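ADP-ribosylating toxin CARDS (PDB 4TLV) transfers ADP-ribose from NAD(+) to multiple target proteins in vitro and, as the main virulence factor of Mycoplasma pneumoniae, vacuolates mammalian cells and disrupts respiratory epithelium. Local coordinates at residues Phe49-Glu54 and Leu228-Pro233; Ala331-Ser336 and His514-Asp519; Leu348-Ser353 and Leu403-Leu408. All coordinates share one frame; numbering follows the deposited sequence.

Contact 1: Phe49-Glu54 and Leu228-Pro233; sequences FISTSE and LSFACP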
# COMPACT_ATOMS: atom_id res chain seq x y z
N PHE A 49 3.49 19.60 9.70
CA PHE A 49 3.44 18.80 8.48
C PHE A 49 2.02 18.77 7.92
O PHE A 49 1.07 18.61 8.68
CB PHE A 49 3.88 17.37 8.78
CG PHE A 49 5.29 17.26 9.32
CD1 PHE A 49 6.28 18.15 8.90
CD2 PHE A 49 5.63 16.27 10.24
CE1 PHE A 49 7.59 18.05 9.38
CE2 PHE A 49 6.94 16.16 10.72
CZ PHE A 49 7.92 17.08 10.29
N ILE A 50 1.89 18.91 6.60
CA ILE A 50 0.58 18.79 5.95
C ILE A 50 0.49 17.48 5.15
O ILE A 50 1.38 17.18 4.36
CB ILE A 50 0.30 19.96 5.01
CG1 ILE A 50 0.28 21.28 5.80
CG2 ILE A 50 -1.04 19.79 4.28
CD1 ILE A 50 0.17 22.51 4.89
N SER A 51 -0.58 16.72 5.34
CA SER A 51 -0.70 15.41 4.70
C SER A 51 -1.30 15.46 3.30
O SER A 51 -2.22 16.23 3.01
CB SER A 51 -1.55 14.47 5.57
OG SER A 51 -2.83 15.05 5.78
N THR A 52 -0.75 14.62 2.43
CA THR A 52 -1.28 14.39 1.10
C THR A 52 -1.05 12.91 0.80
O THR A 52 -0.35 12.21 1.54
CB THR A 52 -0.52 15.20 0.01
OG1 THR A 52 0.81 14.67 -0.14
CG2 THR A 52 -0.45 16.70 0.34
N SER A 53 -1.62 12.43 -0.29
CA SER A 53 -1.51 11.02 -0.64
C SER A 53 -0.99 10.88 -2.08
O SER A 53 -1.23 11.73 -2.93
CB SER A 53 -2.87 10.34 -0.48
OG SER A 53 -2.81 9.00 -0.93
N GLU A 54 -0.27 9.80 -2.36
CA GLU A 54 0.26 9.57 -3.69
C GLU A 54 -0.85 9.28 -4.71
O GLU A 54 -0.64 9.45 -5.90
CB GLU A 54 1.28 8.43 -3.65
CG GLU A 54 2.31 8.47 -4.78
CD GLU A 54 3.38 7.39 -4.61
OE1 GLU A 54 4.17 7.47 -3.64
OE2 GLU A 54 3.43 6.47 -5.44
N LEU A 228 -5.61 11.42 12.03
CA LEU A 228 -6.46 12.59 12.07
C LEU A 228 -6.07 13.65 11.03
O LEU A 228 -6.90 14.47 10.63
CB LEU A 228 -6.49 13.18 13.49
CG LEU A 228 -7.40 12.44 14.49
CD1 LEU A 228 -7.03 10.96 14.67
CD2 LEU A 228 -7.39 13.17 15.84
N SER A 229 -4.83 13.64 10.57
CA SER A 229 -4.40 14.62 9.61
C SER A 229 -5.24 14.33 8.24
O SER A 229 -5.51 15.26 7.48
CB SER A 229 -2.90 14.63 9.33
OG SER A 229 -2.48 13.35 8.88
N PHE A 230 -5.60 13.07 8.00
CA PHE A 230 -6.46 12.72 6.87
C PHE A 230 -7.95 12.94 7.20
O PHE A 230 -8.68 13.58 6.42
CB PHE A 230 -6.23 11.26 6.44
CG PHE A 230 -5.03 11.06 5.55
CD1 PHE A 230 -3.74 11.18 6.05
CD2 PHE A 230 -5.19 10.74 4.21
CE1 PHE A 230 -2.62 11.02 5.22
CE2 PHE A 230 -4.07 10.57 3.37
CZ PHE A 230 -2.79 10.72 3.88
N ALA A 231 -8.39 12.41 8.33
CA ALA A 231 -9.83 12.40 8.67
C ALA A 231 -10.39 13.74 9.15
O ALA A 231 -11.62 13.95 9.12
CB ALA A 231 -10.12 11.33 9.69
N CYS A 232 -9.52 14.63 9.62
CA CYS A 232 -9.95 15.95 10.11
C CYS A 232 -9.17 17.03 9.37
O CYS A 232 -8.40 17.76 9.98
CB CYS A 232 -9.67 16.08 11.61
SG CYS A 232 -9.96 14.62 12.61
N PRO A 233 -9.39 17.15 8.05
CA PRO A 233 -8.53 17.99 7.20
C PRO A 233 -8.65 19.47 7.54
O PRO A 233 -7.77 20.24 7.16
CB PRO A 233 -9.06 17.76 5.78
CG PRO A 233 -10.35 17.02 5.92
CD PRO A 233 -10.45 16.45 7.30

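Contact 2: Ala331-Ser336 and His514-Asp519; sequences AQISLS and HDMNED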
# COMPACT_ATOMS: atom_id res chain seq x y z
N ALA A 331 0.60 -22.54 3.07
CA ALA A 331 1.87 -21.93 3.45
C ALA A 331 1.69 -20.47 3.91
O ALA A 331 2.63 -19.68 3.89
CB ALA A 331 2.88 -22.02 2.30
N GLN A 332 0.46 -20.13 4.31
CA GLN A 332 0.15 -18.87 4.95
C GLN A 332 0.28 -17.63 4.06
O GLN A 332 0.47 -16.53 4.56
CB GLN A 332 0.97 -18.69 6.23
CG GLN A 332 0.85 -19.86 7.20
CD GLN A 332 1.91 -19.80 8.29
OE1 GLN A 332 3.11 -19.90 8.01
NE2 GLN A 332 1.48 -19.61 9.53
N ILE A 333 0.16 -17.78 2.75
CA ILE A 333 0.13 -16.59 1.92
C ILE A 333 -1.28 -16.27 1.41
O ILE A 333 -2.14 -17.14 1.30
CB ILE A 333 1.15 -16.59 0.78
CG1 ILE A 333 0.89 -17.75 -0.16
CG2 ILE A 333 2.61 -16.59 1.32
CD1 ILE A 333 2.08 -18.08 -1.02
N SER A 334 -1.47 -15.00 1.13
CA SER A 334 -2.73 -14.45 0.64
C SER A 334 -2.57 -14.28 -0.87
O SER A 334 -1.47 -14.01 -1.34
CB SER A 334 -2.96 -13.09 1.30
OG SER A 334 -4.06 -12.41 0.71
N LEU A 335 -3.66 -14.47 -1.61
CA LEU A 335 -3.65 -14.31 -3.06
C LEU A 335 -4.63 -13.22 -3.53
O LEU A 335 -5.72 -13.10 -2.98
CB LEU A 335 -4.02 -15.63 -3.73
CG LEU A 335 -3.05 -16.79 -3.45
CD1 LEU A 335 -3.74 -18.15 -3.77
CD2 LEU A 335 -1.74 -16.62 -4.23
N SER A 336 -4.22 -12.46 -4.55
CA SER A 336 -4.98 -11.32 -5.07
C SER A 336 -5.13 -11.42 -6.59
O SER A 336 -4.25 -11.96 -7.26
CB SER A 336 -4.24 -10.01 -4.75
OG SER A 336 -4.28 -9.72 -3.37
N HIS A 514 9.07 -21.93 7.69
CA HIS A 514 8.95 -21.30 8.98
C HIS A 514 7.54 -20.73 9.12
O HIS A 514 6.88 -20.50 8.12
CB HIS A 514 10.01 -20.19 9.07
CG HIS A 514 10.16 -19.60 10.44
ND1 HIS A 514 10.78 -20.27 11.47
CD2 HIS A 514 9.80 -18.40 10.94
CE1 HIS A 514 10.78 -19.51 12.56
NE2 HIS A 514 10.19 -18.37 12.26
N ASP A 515 7.08 -20.53 10.35
CA ASP A 515 5.77 -19.94 10.63
C ASP A 515 5.74 -18.44 10.24
O ASP A 515 6.44 -17.62 10.82
CB ASP A 515 5.43 -20.13 12.10
CG ASP A 515 4.04 -19.62 12.47
OD1 ASP A 515 3.37 -18.97 11.64
OD2 ASP A 515 3.63 -19.87 13.63
N MET A 516 4.93 -18.10 9.25
CA MET A 516 4.76 -16.70 8.82
C MET A 516 4.42 -15.77 9.99
O MET A 516 4.83 -14.62 10.01
CB MET A 516 3.69 -16.61 7.72
CG MET A 516 3.46 -15.18 7.19
SD MET A 516 4.83 -14.56 6.20
CE MET A 516 4.57 -15.48 4.69
N ASN A 517 3.71 -16.28 10.99
CA ASN A 517 3.30 -15.48 12.14
C ASN A 517 4.36 -15.33 13.23
O ASN A 517 4.19 -14.54 14.15
CB ASN A 517 2.06 -16.09 12.82
CG ASN A 517 0.92 -16.36 11.86
OD1 ASN A 517 0.33 -17.45 11.85
ND2 ASN A 517 0.58 -15.36 11.07
N GLU A 518 5.43 -16.12 13.16
CA GLU A 518 6.43 -16.09 14.22
C GLU A 518 7.14 -14.73 14.24
O GLU A 518 7.55 -14.22 13.20
CB GLU A 518 7.40 -17.27 14.09
CG GLU A 518 8.29 -17.46 15.31
CD GLU A 518 9.45 -16.49 15.32
OE1 GLU A 518 9.96 -16.16 14.23
OE2 GLU A 518 9.85 -16.06 16.43
N ASP A 519 7.28 -14.14 15.43
CA ASP A 519 7.64 -12.73 15.52
C ASP A 519 8.67 -12.42 16.60
O ASP A 519 8.80 -11.28 17.01
CB ASP A 519 6.37 -11.89 15.77
CG ASP A 519 6.60 -10.39 15.54
OD1 ASP A 519 7.43 -10.03 14.69
OD2 ASP A 519 5.94 -9.58 16.23

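Contact 3: Leu348-Ser353 and Leu403-Leu408; sequences LKVHLS and LYVCPL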
# COMPACT_ATOMS: atom_id res chain seq x y z
N LEU A 348 -5.56 -7.56 -21.09
CA LEU A 348 -4.88 -8.16 -19.96
C LEU A 348 -5.70 -9.34 -19.52
O LEU A 348 -6.91 -9.37 -19.74
CB LEU A 348 -4.78 -7.16 -18.81
CG LEU A 348 -4.06 -5.86 -19.12
CD1 LEU A 348 -4.26 -4.87 -17.97
CD2 LEU A 348 -2.60 -6.12 -19.36
N LYS A 349 -5.06 -10.33 -18.91
CA LYS A 349 -5.78 -11.47 -18.38
C LYS A 349 -5.63 -11.55 -16.86
O LYS A 349 -4.53 -11.38 -16.33
CB LYS A 349 -5.25 -12.76 -19.01
CG LYS A 349 -5.60 -14.01 -18.24
CD LYS A 349 -6.83 -14.69 -18.79
CE LYS A 349 -6.50 -16.09 -19.27
NZ LYS A 349 -6.25 -17.04 -18.14
N VAL A 350 -6.73 -11.79 -16.16
CA VAL A 350 -6.68 -11.84 -14.71
C VAL A 350 -6.31 -13.24 -14.19
O VAL A 350 -6.82 -14.24 -14.68
CB VAL A 350 -8.01 -11.38 -14.10
CG1 VAL A 350 -7.91 -11.30 -12.59
CG2 VAL A 350 -8.40 -10.02 -14.69
N HIS A 351 -5.44 -13.28 -13.18
CA HIS A 351 -4.90 -14.52 -12.65
C HIS A 351 -4.49 -14.20 -11.21
O HIS A 351 -4.28 -13.04 -10.88
CB HIS A 351 -3.66 -14.90 -13.47
CG HIS A 351 -3.24 -16.33 -13.36
ND1 HIS A 351 -3.86 -17.47 -13.75
CD2 HIS A 351 -2.03 -16.72 -12.83
CE1 HIS A 351 -3.03 -18.52 -13.42
NE2 HIS A 351 -1.93 -18.03 -12.87
N LEU A 352 -4.35 -15.20 -10.35
CA LEU A 352 -3.95 -14.92 -8.97
C LEU A 352 -2.44 -14.75 -8.86
O LEU A 352 -1.69 -15.34 -9.64
CB LEU A 352 -4.41 -16.04 -8.03
CG LEU A 352 -5.91 -16.26 -7.85
CD1 LEU A 352 -6.13 -17.40 -6.84
CD2 LEU A 352 -6.59 -14.98 -7.37
N SER A 353 -2.01 -13.92 -7.92
CA SER A 353 -0.63 -13.96 -7.46
C SER A 353 -0.54 -13.55 -5.99
O SER A 353 -1.53 -13.11 -5.41
CB SER A 353 0.30 -13.11 -8.34
OG SER A 353 0.04 -11.74 -8.17
N LEU A 403 -11.32 -14.16 -17.48
CA LEU A 403 -11.60 -12.77 -17.16
C LEU A 403 -10.49 -11.87 -17.69
O LEU A 403 -9.32 -12.13 -17.44
CB LEU A 403 -11.74 -12.59 -15.63
CG LEU A 403 -11.99 -11.17 -15.13
CD1 LEU A 403 -13.34 -10.66 -15.63
CD2 LEU A 403 -11.90 -11.12 -13.59
N TYR A 404 -10.87 -10.82 -18.41
CA TYR A 404 -9.89 -9.91 -19.02
C TYR A 404 -10.07 -8.47 -18.56
O TYR A 404 -11.09 -8.12 -17.99
CB TYR A 404 -9.99 -9.95 -20.55
CG TYR A 404 -9.98 -11.34 -21.14
CD1 TYR A 404 -8.80 -12.07 -21.25
CD2 TYR A 404 -11.15 -11.93 -21.58
CE1 TYR A 404 -8.79 -13.35 -21.79
CE2 TYR A 404 -11.16 -13.21 -22.13
CZ TYR A 404 -9.98 -13.91 -22.23
OH TYR A 404 -9.99 -15.18 -22.76
N VAL A 405 -9.05 -7.65 -18.81
CA VAL A 405 -9.16 -6.22 -18.64
C VAL A 405 -8.85 -5.59 -19.99
O VAL A 405 -7.83 -5.91 -20.60
CB VAL A 405 -8.13 -5.69 -17.63
CG1 VAL A 405 -8.29 -4.18 -17.46
CG2 VAL A 405 -8.26 -6.43 -16.30
N CYS A 406 -9.72 -4.69 -20.44
CA CYS A 406 -9.55 -3.99 -21.71
C CYS A 406 -9.86 -2.51 -21.57
O CYS A 406 -10.73 -2.13 -20.78
CB CYS A 406 -10.52 -4.53 -22.77
SG CYS A 406 -10.50 -6.29 -23.03
N PRO A 407 -9.18 -1.67 -22.36
CA PRO A 407 -9.63 -0.29 -22.53
C PRO A 407 -11.09 -0.29 -22.98
O PRO A 407 -11.52 -1.22 -23.68
CB PRO A 407 -8.74 0.23 -23.66
CG PRO A 407 -7.52 -0.64 -23.64
CD PRO A 407 -8.00 -2.00 -23.18
N LEU A 408 -11.86 0.70 -22.56
CA LEU A 408 -13.27 0.77 -22.95
C LEU A 408 -13.39 1.06 -24.45
O LEU A 408 -14.34 0.64 -25.09
CB LEU A 408 -14.00 1.85 -22.16
CG LEU A 408 -14.01 1.64 -20.65
CD1 LEU A 408 -14.72 2.78 -19.95
CD2 LEU A 408 -14.63 0.30 -20.30
O HOH W 1 -9.05 -15.29 -16.19

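Contact 1: Phe49-Glu54 and Leu228-Pro233
Ser51 and Phe230 carry most of this contact, in which the outermost strand 49-53 of a three-stranded sheet meets the short helix 228-231. The CB of Ser51 points at the helix and lies 3.6 Å from Phe230 CE1, oblique to the ring. The far half of the same ring runs beside the strand: Phe230 CZ lies 3.7 Å from the carbonyl oxygen Thr52 O, and Phe230 CE2 is 4.0 Å from Ser53 CB, which sits at the ring edge near its plane. At the root of this ring, chi1 of -82° sets CG anti to the carbonyl carbon of Phe230, beside the backbone N.

Ser229 adds a polar touch. With chi1 at 58°, Ser51 OG sits between its backbone N and carbonyl carbon and stands 3.2 Å from Ser229 O. This is a weak hydrogen bond, and it is not settled, since the one proton of the hydroxyl has another acceptor within reach. The hydroxyls of Thr52 and Ser53 look elsewhere for their partners, to Trp135 O and Gln132 O.

The sequence Ser51-Thr52-Ser53 matches the Ser-Thr-Ser motif of pertussis-type ADP-ribosyltransferases. Consistent with this, Arg12 NH1 bonds Ser51 O, and the side chains of both Ser51 and Phe230 touch Glu134. The helix belongs to a region inferred to form the NAD(+)-binding pocket, and the next residue, Cys232, is disulfide-bonded to Cys249. Chemically, the junction rests mainly on an aromatic ring laid against small serine side chains and backbone, with one weak polar bond; this buried packing joins the transferase domain to its probable pocket segment.

Contact 2: Ala331-Ser336 and His514-Asp519
Gln332 and Met516 bring the two backbones closest, with CA atoms 6.4 Å apart, where a loop leading into strand 335-340 meets a type I beta turn running from Asp515 to Glu518. The Gln332 side chain, extended beyond CG, spans the gap and uses both ends of its amide. OE1 of Gln332 accepts from Met516 N at 2.8 Å in a nearly straight bond (N-H...O 166°), with the donor above the carbonyl plane. Gln332 NE2 donates an N-H to Asp515 OD1 at 2.9 Å, equally straight and with the acceptor close to the amide plane. The carboxylate oxygen is approached from above its own plane.

Asp515 OD1 is held from both faces: Gln332 NE2 comes to one, and Asn517 N, at 2.8 Å, to the other. This second bond makes an Asx turn inside the beta turn, which Glu518 N closes by bonding Asp515 O. Across the turn, His514 NE2 bonds Glu518 OE1 in the plane of the imidazole, whose ring also stacks with Phe524.

Beside this polar group, Met516 CB lies 3.4 Å from Gln332 OE1. The Met516 chain then bends at chi2 (71°) and chi3 (75°), and its CE reaches Ile333 CG2 at 4.1 Å. Strands 481-485 and 490-495 continue the apolar patch: Met516 packs on Phe483 and Phe493, Ile333 on Val485 and Val491.

The contact joins the D2 beta-trefoil to the D3 beta-trefoil. Having one end of the amide accept and the other donate fixes its rotation, and the nearby carboxylate would probably polarise its N-H; a directional polar pairing thus sits beside a buried apolar one at the domain junction.

Contact 3: Leu348-Ser353 and Leu403-Leu408
Leu348 and Val405 face each other as an antiparallel hydrogen-bonded pair. Leu348 N donates to Val405 O at 2.8 Å, and Val405 N returns a bond to Leu348 O at 2.9 Å. Tyr404 CA also comes within 3.1 Å of Leu348 O, a CA-H...O contact added to the bond from Val405 N; Lys349 and Tyr404 form the adjacent non-hydrogen-bonded pair. One more direct bond, Val350 N to Leu403 O, is nearly straight (175°).

Past it a water takes over: it accepts from Leu403 N at 2.8 Å and lies within bonding distance of Val350 O, to which it can donate, though it has other acceptors in reach. CA atoms are 4.9 Å apart at Leu348-Val405 but 5.6 Å at Val350-Leu403; the strands diverge toward the water, consistent with the 150° angle between the short segments.

On the face bearing Leu348 and Val405, the side chains meet through their CB atoms. Val350 CG2 stands anti to its own carbonyl carbon and touches both Val405 CG2, at 3.9 Å, and Leu403 CG; the Val350 and Leu403 side chains lie side by side, pointing the same way. On the face of Lys349 and Tyr404, Lys349 CD comes obliquely to Tyr404 CE1 at 3.8 Å, while Leu348 O sits at the ring edge, in its plane.

Outside this shell, Val350 packs on Val299, Leu403 on Leu301, Leu390 and Leu418, and Val405 on Leu390. Lys349 pairs through its backbone with Phe340 and Tyr404 with Phe391, extending the sheet on both sides. The chemistry implies strand pairing within the D2 beta-trefoil whose direct backbone bonds and aliphatic packing act together, with solvent between the strands where they part.

Overall arrangement
From the N terminus, contact 1 comes first: strand 49-53 of the transferase domain is met by helix 228-231, closing a long loop before the chain enters D2. Contact 2 opens at 331-336 in D2 and closes at 514-519 in D3, so it ties the two beta-trefoils together. Contact 3 is nested inside that loop and lies wholly within D2, where strands 348-354 and 401-407 pair. Contacts 2 and 3 also touch, since strands 335-340 and 348-354 are sheet neighbours; Ser336 N probably bonds Ser353 O at 2.9 Å. Contact 1 stands apart, its centre about 32 Å and 33 Å from those of contacts 2 and 3, across the chain's centre.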